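Local coordinates for surface layer protein (Geobacillus stearothermophilus, PDB 4UJ7) that probably self-assembles into the crystalline surface layer that coats the bacterial cell, and binds calcium ions in the Ig-like part described here, at residues Q114-D119 with K139-D144; I153-T158 with G180-V185. All blocks are in the same frame, centred on the assembly; numbering follows the deposited sequence. Where two conformers were deposited one is given.

Both contacts lie in the second of the two Ig-like domains of this fragment. Following the chain, strand 110-117 runs out through L118 and D119, a segment that holds two of the three calcium sites, with strand 122-124, intervenes, and contact 1 closes when strand 135-144 comes back antiparallel to it. Strand 149-152 then leads into segment 153-158, and the chain must pass strands 158-160 and 171-178 before strand 181-188 comes to lie against that segment in contact 2, chiefly through T182 and Y184. The contacts are therefore in series, neither nested nor crossed. Strand 135-144 joins them: it pairs with both 110-117 and 181-188, and K139 forms a salt bridge to D181.

Contact 1 of 2, residues Q114-D119 with K139-D144; sequences QIKVLD and KVYAVD. With CA (calcium ion), chain C.
The carbonyl oxygen of K139 accepts the amide of K116, K116 N to K139 O 2.8 Å, in a nearly straight bond (170° at the hydrogen). The amide of K139 returns a bond to K116 O, and Q114 and Y141 exchange a second such pair, Y141 N lying 2.9 Å from Q114 O. Between these hydrogen-bonded pairs sits the non-hydrogen-bonded pair I115-V140, where V140 CA makes a CA-H...O contact with Q114 O. This is regular antiparallel pairing of strands 110-117 and 135-144 in one sheet of a bacterial Ig-like (BIG2) domain. On the face with I115 and V140, both side chains also pack on V201 of strand 195-203. On the other face, K116 CB meets the edge of the Y141 ring, 3.7 Å from CE2. Q114, its CG anti to the carbonyl carbon (chi1 -70°) and its chain extended beyond, lays its amide across V143, with Q114 CD 3.7 Å from V143 CG2. L118 CD1 touches K139 CG at 4.1 Å, while the ammonium of K139 is gripped by D152, D181 and the carbonyl of T182. Just past the strand, D119 OD2 binds calcium at 2.4 Å, joined by D120, K122, N133, D135 and two waters.

Contact 2 of 2, residues I153-T158 with G180-V185; sequences ITNDVT and GDTVYV
T154 and T182 meet through their methyl groups, CG2 to CG2 at 3.9 Å, and the T154 methyl also sits against the backbone of the strand, with T154 CG2 3.5 Å from T182 O. That methyl is anti to the backbone N of T154 and continues over to Y184 N, which lies 3.8 Å from T154 CG2. N155 crosses T182 at about a right angle, its CB 3.4 Å from T182 OG1. The Y184 ring makes the remaining apolar contact: it crosses V157 obliquely, CE2 lying 4.1 Å from V157 CG2, and V157 O approaches the ring edge in its plane, 3.8 Å from CE2. Here the loop 153-157 carries the chain of the Ig-like domain from the sheet that holds strands 149-152 and 181-188 to the sheet that holds strand 158-160. Y184 reaches from the first sheet to the start of strand 158-160 in the second, where its OH is 3.6 Å from T158 CA. The hydroxyls of T154, T182 and Y184 bond to residues beyond the two segments: Y184 OH to the amide of I159, T182 OG1 to the hydroxyl of T177, and T154 OG1 to both D152 and the amide of V140. Inside the loop, D156 N bonds to I153 O at 2.8 Å, closing a type I beta turn over T154 and N155.

Contact 1 of 2, residues Q114-D119 with K139-D144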
ATOM      1  N   GLN A 114      -7.214   4.332  -8.780  1.00 20.71           N
ATOM      2  CA  GLN A 114      -7.265   3.771  -7.440  1.00 21.15           C
ATOM      3  C   GLN A 114      -6.382   4.611  -6.541  1.00 20.07           C
ATOM      4  O   GLN A 114      -5.205   4.845  -6.844  1.00 19.66           O
ATOM      5  CB  GLN A 114      -6.814   2.305  -7.412  1.00 21.56           C
ATOM      6  CG  GLN A 114      -7.804   1.358  -8.077  1.00 24.20           C
ATOM      7  CD  GLN A 114      -7.292  -0.066  -8.232  1.00 26.17           C
ATOM      8  OE1 GLN A 114      -6.253  -0.443  -7.665  1.00 28.01           O
ATOM      9  NE2 GLN A 114      -8.041  -0.878  -8.993  1.00 24.08           N
ATOM     10  N   ILE A 115      -6.983   5.055  -5.435  1.00 20.71           N
ATOM     11  CA  ILE A 115      -6.284   5.756  -4.379  1.00 20.69           C
ATOM     12  C   ILE A 115      -5.905   4.710  -3.336  1.00 20.51           C
ATOM     13  O   ILE A 115      -6.764   4.092  -2.694  1.00 22.13           O
ATOM     14  CB  ILE A 115      -7.167   6.872  -3.787  1.00 20.94           C
ATOM     15  CG1 ILE A 115      -7.591   7.847  -4.902  1.00 22.05           C
ATOM     16  CG2 ILE A 115      -6.426   7.564  -2.646  1.00 21.71           C
ATOM     17  CD1 ILE A 115      -8.739   8.779  -4.536  1.00 23.61           C
ATOM     18  N   LYS A 116      -4.604   4.490  -3.206  1.00 19.79           N
ATOM     19  CA  LYS A 116      -4.088   3.405  -2.402  1.00 19.81           C
ATOM     20  C   LYS A 116      -3.449   3.890  -1.092  1.00 18.20           C
ATOM     21  O   LYS A 116      -2.555   4.736  -1.114  1.00 17.81           O
ATOM     22  CB  LYS A 116      -3.033   2.663  -3.217  1.00 20.81           C
ATOM     23  CG  LYS A 116      -2.416   1.509  -2.484  1.00 23.85           C
ATOM     24  CD  LYS A 116      -3.147   0.240  -2.831  1.00 26.77           C
ATOM     25  CE  LYS A 116      -2.590  -0.893  -1.994  1.00 28.09           C
ATOM     26  NZ  LYS A 116      -3.239  -0.892  -0.655  1.00 32.82           N
ATOM     27  N   VAL A 117      -3.897   3.332   0.031  1.00 17.66           N
ATOM     28  CA  VAL A 117      -3.284   3.596   1.347  1.00 17.06           C
ATOM     29  C   VAL A 117      -2.241   2.518   1.605  1.00 16.93           C
ATOM     30  O   VAL A 117      -2.585   1.327   1.712  1.00 17.80           O
ATOM     31  CB  VAL A 117      -4.348   3.582   2.467  1.00 16.85           C
ATOM     32  CG1 VAL A 117      -3.718   3.780   3.849  1.00 17.11           C
ATOM     33  CG2 VAL A 117      -5.429   4.611   2.190  1.00 17.36           C
ATOM     34  N   LEU A 118      -0.979   2.925   1.707  1.00 15.95           N
ATOM     35  CA  LEU A 118       0.130   1.959   1.830  1.00 17.35           C
ATOM     36  C   LEU A 118       0.346   1.458   3.254  1.00 17.45           C
ATOM     37  O   LEU A 118       0.774   0.317   3.461  1.00 18.00           O
ATOM     38  CB  LEU A 118       1.416   2.552   1.275  1.00 18.09           C
ATOM     39  CG  LEU A 118       1.454   2.894  -0.220  1.00 20.12           C
ATOM     40  CD1 LEU A 118       2.739   3.656  -0.528  1.00 21.38           C
ATOM     41  CD2 LEU A 118       1.325   1.654  -1.094  1.00 23.49           C
ATOM     42  N   ASP A 119       0.063   2.312   4.227  1.00 17.05           N
ATOM     43  CA  ASP A 119       0.240   1.984   5.642  1.00 16.77           C
ATOM     44  C   ASP A 119      -1.106   1.603   6.271  1.00 16.69           C
ATOM     45  O   ASP A 119      -1.963   1.022   5.597  1.00 17.85           O
ATOM     46  CB  ASP A 119       0.909   3.149   6.378  1.00 17.51           C
ATOM     47  CG  ASP A 119       0.042   4.383   6.404  1.00 17.28           C
ATOM     48  OD1 ASP A 119      -0.521   4.746   5.336  1.00 17.72           O
ATOM     49  OD2 ASP A 119      -0.101   4.941   7.506  1.00 18.41           O
ATOM     50  N   LYS A 139      -0.506   6.383  -2.607  1.00 14.95           N
ATOM     51  CA  LYS A 139      -0.205   6.435  -4.035  1.00 16.03           C
ATOM     52  C   LYS A 139      -1.521   6.507  -4.809  1.00 15.84           C
ATOM     53  O   LYS A 139      -2.577   6.125  -4.300  1.00 16.52           O
ATOM     54  CB  LYS A 139       0.625   5.223  -4.483  1.00 17.19           C
ATOM     55  CG  LYS A 139       2.124   5.391  -4.243  1.00 18.24           C
ATOM     56  CD  LYS A 139       2.859   4.128  -4.691  1.00 19.56           C
ATOM     57  CE  LYS A 139       4.363   4.329  -4.628  1.00 19.20           C
ATOM     58  NZ  LYS A 139       4.798   5.308  -5.646  1.00 19.38           N
ATOM     59  N   VAL A 140      -1.445   7.034  -6.023  1.00 16.89           N
ATOM     60  CA  VAL A 140      -2.596   7.028  -6.918  1.00 17.46           C
ATOM     61  C   VAL A 140      -2.205   6.309  -8.209  1.00 17.57           C
ATOM     62  O   VAL A 140      -1.236   6.695  -8.857  1.00 17.66           O
ATOM     63  CB  VAL A 140      -3.126   8.451  -7.214  1.00 18.13           C
ATOM     64  CG1 VAL A 140      -4.385   8.383  -8.075  1.00 18.93           C
ATOM     65  CG2 VAL A 140      -3.454   9.189  -5.915  1.00 18.30           C
ATOM     66  N   TYR A 141      -2.943   5.243  -8.539  1.00 17.73           N
ATOM     67  CA  TYR A 141      -2.702   4.461  -9.760  1.00 18.99           C
ATOM     68  C   TYR A 141      -3.729   4.708 -10.846  1.00 19.33           C
ATOM     69  O   TYR A 141      -4.919   4.895 -10.570  1.00 19.57           O
ATOM     70  CB  TYR A 141      -2.706   2.963  -9.452  1.00 19.35           C
ATOM     71  CG  TYR A 141      -1.649   2.526  -8.470  1.00 19.71           C
ATOM     72  CD1 TYR A 141      -0.316   2.451  -8.847  1.00 20.74           C
ATOM     73  CD2 TYR A 141      -1.988   2.208  -7.162  1.00 21.21           C
ATOM     74  CE1 TYR A 141       0.662   2.058  -7.945  1.00 21.01           C
ATOM     75  CE2 TYR A 141      -1.026   1.818  -6.254  1.00 21.66           C
ATOM     76  CZ  TYR A 141       0.290   1.745  -6.653  1.00 21.21           C
ATOM     77  OH  TYR A 141       1.242   1.335  -5.754  1.00 23.94           O
ATOM     78  N   ALA A 142      -3.251   4.675 -12.085  1.00 18.54           N
ATOM     79  CA  ALA A 142      -4.123   4.553 -13.249  1.00 18.37           C
ATOM     80  C   ALA A 142      -4.340   3.063 -13.595  1.00 17.98           C
ATOM     81  O   ALA A 142      -3.391   2.267 -13.608  1.00 17.80           O
ATOM     82  CB  ALA A 142      -3.545   5.318 -14.423  1.00 18.76           C
ATOM     83  N   VAL A 143      -5.587   2.703 -13.889  1.00 18.08           N
ATOM     84  CA  VAL A 143      -5.999   1.310 -14.055  0.50 17.69           C
ATOM     85  C   VAL A 143      -6.762   1.148 -15.373  1.00 18.57           C
ATOM     86  O   VAL A 143      -7.673   1.925 -15.642  1.00 19.75           O
ATOM     87  CB  VAL A 143      -6.883   0.883 -12.853  0.50 17.39           C
ATOM     88  CG1 VAL A 143      -7.373  -0.544 -12.999  0.50 16.99           C
ATOM     89  CG2 VAL A 143      -6.104   1.035 -11.552  0.50 16.04           C
ATOM     90  N   ASP A 144      -6.402   0.146 -16.180  1.00 18.36           N
ATOM     91  CA  ASP A 144      -7.133  -0.070 -17.440  1.00 19.17           C
ATOM     92  C   ASP A 144      -8.456  -0.799 -17.204  1.00 21.05           C
ATOM     93  O   ASP A 144      -8.791  -1.146 -16.071  1.00 21.35           O
ATOM     94  CB  ASP A 144      -6.251  -0.736 -18.514  1.00 20.12           C
ATOM     95  CG  ASP A 144      -5.968  -2.209 -18.239  1.00 19.21           C
ATOM     96  OD1 ASP A 144      -6.661  -2.865 -17.426  1.00 20.87           O
ATOM     97  OD2 ASP A 144      -5.021  -2.732 -18.852  1.00 22.36           O
TER
HETATM   98 CA    CA C 801       0.309   5.251   9.817  1.00 15.05          CA
HETATM   99  O   HOH W   1       2.824   5.809   9.813  1.00 20.07           O
HETATM  100  O   HOH W   2       1.329   3.013   9.715  1.00 17.92           O

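Contact 2 of 2, residues I153-T158 with G180-V185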
ATOM      1  N   ILE A 153       0.476   7.583 -10.962  1.00 19.09           N
ATOM      2  CA  ILE A 153       0.274   8.992 -11.263  1.00 19.44           C
ATOM      3  C   ILE A 153       0.348   9.868 -10.018  1.00 18.89           C
ATOM      4  O   ILE A 153      -0.089  11.023 -10.030  1.00 20.24           O
ATOM      5  CB  ILE A 153      -1.060   9.259 -12.041  1.00 20.59           C
ATOM      6  CG1 ILE A 153      -2.308   8.883 -11.227  1.00 22.30           C
ATOM      7  CG2 ILE A 153      -1.039   8.551 -13.402  1.00 22.70           C
ATOM      8  CD1 ILE A 153      -3.594   9.475 -11.784  1.00 22.54           C
ATOM      9  N   THR A 154       0.945   9.336  -8.955  1.00 17.89           N
ATOM     10  CA  THR A 154       1.049  10.066  -7.680  1.00 17.66           C
ATOM     11  C   THR A 154       1.673  11.442  -7.823  1.00 18.78           C
ATOM     12  O   THR A 154       1.239  12.385  -7.159  1.00 18.63           O
ATOM     13  CB  THR A 154       1.818   9.248  -6.618  1.00 17.23           C
ATOM     14  OG1 THR A 154       1.279   7.924  -6.575  1.00 17.35           O
ATOM     15  CG2 THR A 154       1.660   9.872  -5.233  1.00 16.78           C
ATOM     16  N   ASN A 155       2.685  11.560  -8.680  1.00 19.39           N
ATOM     17  CA  ASN A 155       3.345  12.835  -8.889  1.00 21.49           C
ATOM     18  C   ASN A 155       2.499  13.847  -9.676  1.00 20.82           C
ATOM     19  O   ASN A 155       2.747  15.051  -9.609  1.00 22.27           O
ATOM     20  CB  ASN A 155       4.692  12.633  -9.570  1.00 22.53           C
ATOM     21  CG  ASN A 155       5.592  13.851  -9.446  1.00 24.26           C
ATOM     22  OD1 ASN A 155       5.624  14.520  -8.408  1.00 25.13           O
ATOM     23  ND2 ASN A 155       6.309  14.155 -10.512  1.00 26.46           N
ATOM     24  N   ASP A 156       1.499  13.351 -10.397  1.00 20.76           N
ATOM     25  CA  ASP A 156       0.682  14.190 -11.286  1.00 21.96           C
ATOM     26  C   ASP A 156      -0.517  14.812 -10.584  1.00 21.86           C
ATOM     27  O   ASP A 156      -1.090  15.802 -11.061  1.00 22.71           O
ATOM     28  CB  ASP A 156       0.172  13.363 -12.470  1.00 23.25           C
ATOM     29  CG  ASP A 156       1.292  12.746 -13.292  1.00 24.79           C
ATOM     30  OD1 ASP A 156       2.345  13.387 -13.469  1.00 26.27           O
ATOM     31  OD2 ASP A 156       1.094  11.615 -13.779  1.00 27.01           O
ATOM     32  N   VAL A 157      -0.910  14.222  -9.458  1.00 20.12           N
ATOM     33  CA  VAL A 157      -2.124  14.622  -8.760  1.00 20.03           C
ATOM     34  C   VAL A 157      -1.802  15.679  -7.711  1.00 18.94           C
ATOM     35  O   VAL A 157      -0.638  15.887  -7.357  1.00 19.21           O
ATOM     36  CB  VAL A 157      -2.859  13.420  -8.097  1.00 19.59           C
ATOM     37  CG1 VAL A 157      -3.198  12.334  -9.111  1.00 20.51           C
ATOM     38  CG2 VAL A 157      -2.053  12.823  -6.944  1.00 18.20           C
ATOM     39  N   THR A 158      -2.842  16.359  -7.234  1.00 19.75           N
ATOM     40  CA  THR A 158      -2.735  17.215  -6.066  1.00 19.89           C
ATOM     41  C   THR A 158      -3.710  16.679  -5.009  1.00 19.22           C
ATOM     42  O   THR A 158      -4.843  16.318  -5.336  1.00 20.29           O
ATOM     43  CB  THR A 158      -3.041  18.682  -6.437  1.00 22.87           C
ATOM     44  OG1 THR A 158      -2.186  19.065  -7.519  1.00 24.74           O
ATOM     45  CG2 THR A 158      -2.802  19.617  -5.263  1.00 23.89           C
ATOM     46  N   GLY A 180      12.689   8.841  -9.054  1.00 25.22           N
ATOM     47  CA  GLY A 180      11.539   8.704  -9.941  1.00 25.15           C
ATOM     48  C   GLY A 180      10.267   8.151  -9.318  1.00 24.35           C
ATOM     49  O   GLY A 180       9.270   7.986 -10.024  1.00 27.88           O
ATOM     50  N   ASP A 181      10.286   7.848  -8.017  1.00 22.73           N
ATOM     51  CA  ASP A 181       9.097   7.322  -7.320  1.00 20.80           C
ATOM     52  C   ASP A 181       8.525   8.355  -6.350  1.00 18.72           C
ATOM     53  O   ASP A 181       9.264   8.943  -5.552  1.00 18.02           O
ATOM     54  CB  ASP A 181       9.420   6.042  -6.547  1.00 22.10           C
ATOM     55  CG  ASP A 181       8.192   5.448  -5.864  1.00 23.97           C
ATOM     56  OD1 ASP A 181       7.337   4.884  -6.571  1.00 25.47           O
ATOM     57  OD2 ASP A 181       8.075   5.551  -4.621  1.00 26.32           O
ATOM     58  N   THR A 182       7.213   8.569  -6.413  1.00 17.15           N
ATOM     59  CA  THR A 182       6.557   9.572  -5.570  1.00 16.65           C
ATOM     60  C   THR A 182       5.555   8.941  -4.593  1.00 15.80           C
ATOM     61  O   THR A 182       4.722   8.122  -4.993  1.00 16.41           O
ATOM     62  CB  THR A 182       5.840  10.621  -6.455  1.00 16.45           C
ATOM     63  OG1 THR A 182       6.810  11.277  -7.281  1.00 17.65           O
ATOM     64  CG2 THR A 182       5.105  11.669  -5.615  1.00 17.08           C
ATOM     65  N   VAL A 183       5.649   9.329  -3.315  1.00 15.20           N
ATOM     66  CA  VAL A 183       4.635   8.968  -2.305  1.00 15.16           C
ATOM     67  C   VAL A 183       4.039  10.267  -1.760  1.00 14.45           C
ATOM     68  O   VAL A 183       4.774  11.236  -1.528  1.00 14.28           O
ATOM     69  CB  VAL A 183       5.262   8.135  -1.160  1.00 15.74           C
ATOM     70  CG1 VAL A 183       4.240   7.791  -0.100  1.00 16.81           C
ATOM     71  CG2 VAL A 183       5.897   6.864  -1.723  1.00 16.15           C
ATOM     72  N   TYR A 184       2.717  10.310  -1.561  1.00 14.83           N
ATOM     73  CA  TYR A 184       2.125  11.472  -0.898  1.00 15.06           C
ATOM     74  C   TYR A 184       2.091  11.173   0.606  1.00 15.23           C
ATOM     75  O   TYR A 184       1.473  10.190   1.037  1.00 16.41           O
ATOM     76  CB  TYR A 184       0.711  11.717  -1.427  1.00 15.73           C
ATOM     77  CG  TYR A 184       0.470  13.105  -1.991  1.00 16.27           C
ATOM     78  CD1 TYR A 184       0.492  14.230  -1.161  1.00 16.66           C
ATOM     79  CD2 TYR A 184       0.212  13.291  -3.357  1.00 16.83           C
ATOM     80  CE1 TYR A 184       0.269  15.504  -1.659  1.00 17.37           C
ATOM     81  CE2 TYR A 184      -0.024  14.567  -3.870  1.00 18.00           C
ATOM     82  CZ  TYR A 184       0.005  15.672  -3.019  1.00 18.21           C
ATOM     83  OH  TYR A 184      -0.221  16.949  -3.508  1.00 19.42           O
ATOM     84  N   VAL A 185       2.776  11.997   1.388  1.00 14.02           N
ATOM     85  CA  VAL A 185       2.974  11.737   2.812  1.00 13.69           C
ATOM     86  C   VAL A 185       2.107  12.699   3.602  1.00 14.11           C
ATOM     87  O   VAL A 185       2.204  13.925   3.445  1.00 14.63           O
ATOM     88  CB  VAL A 185       4.457  11.862   3.195  1.00 13.99           C
ATOM     89  CG1 VAL A 185       4.653  11.603   4.685  1.00 13.63           C
ATOM     90  CG2 VAL A 185       5.299  10.891   2.374  1.00 15.03           C
TER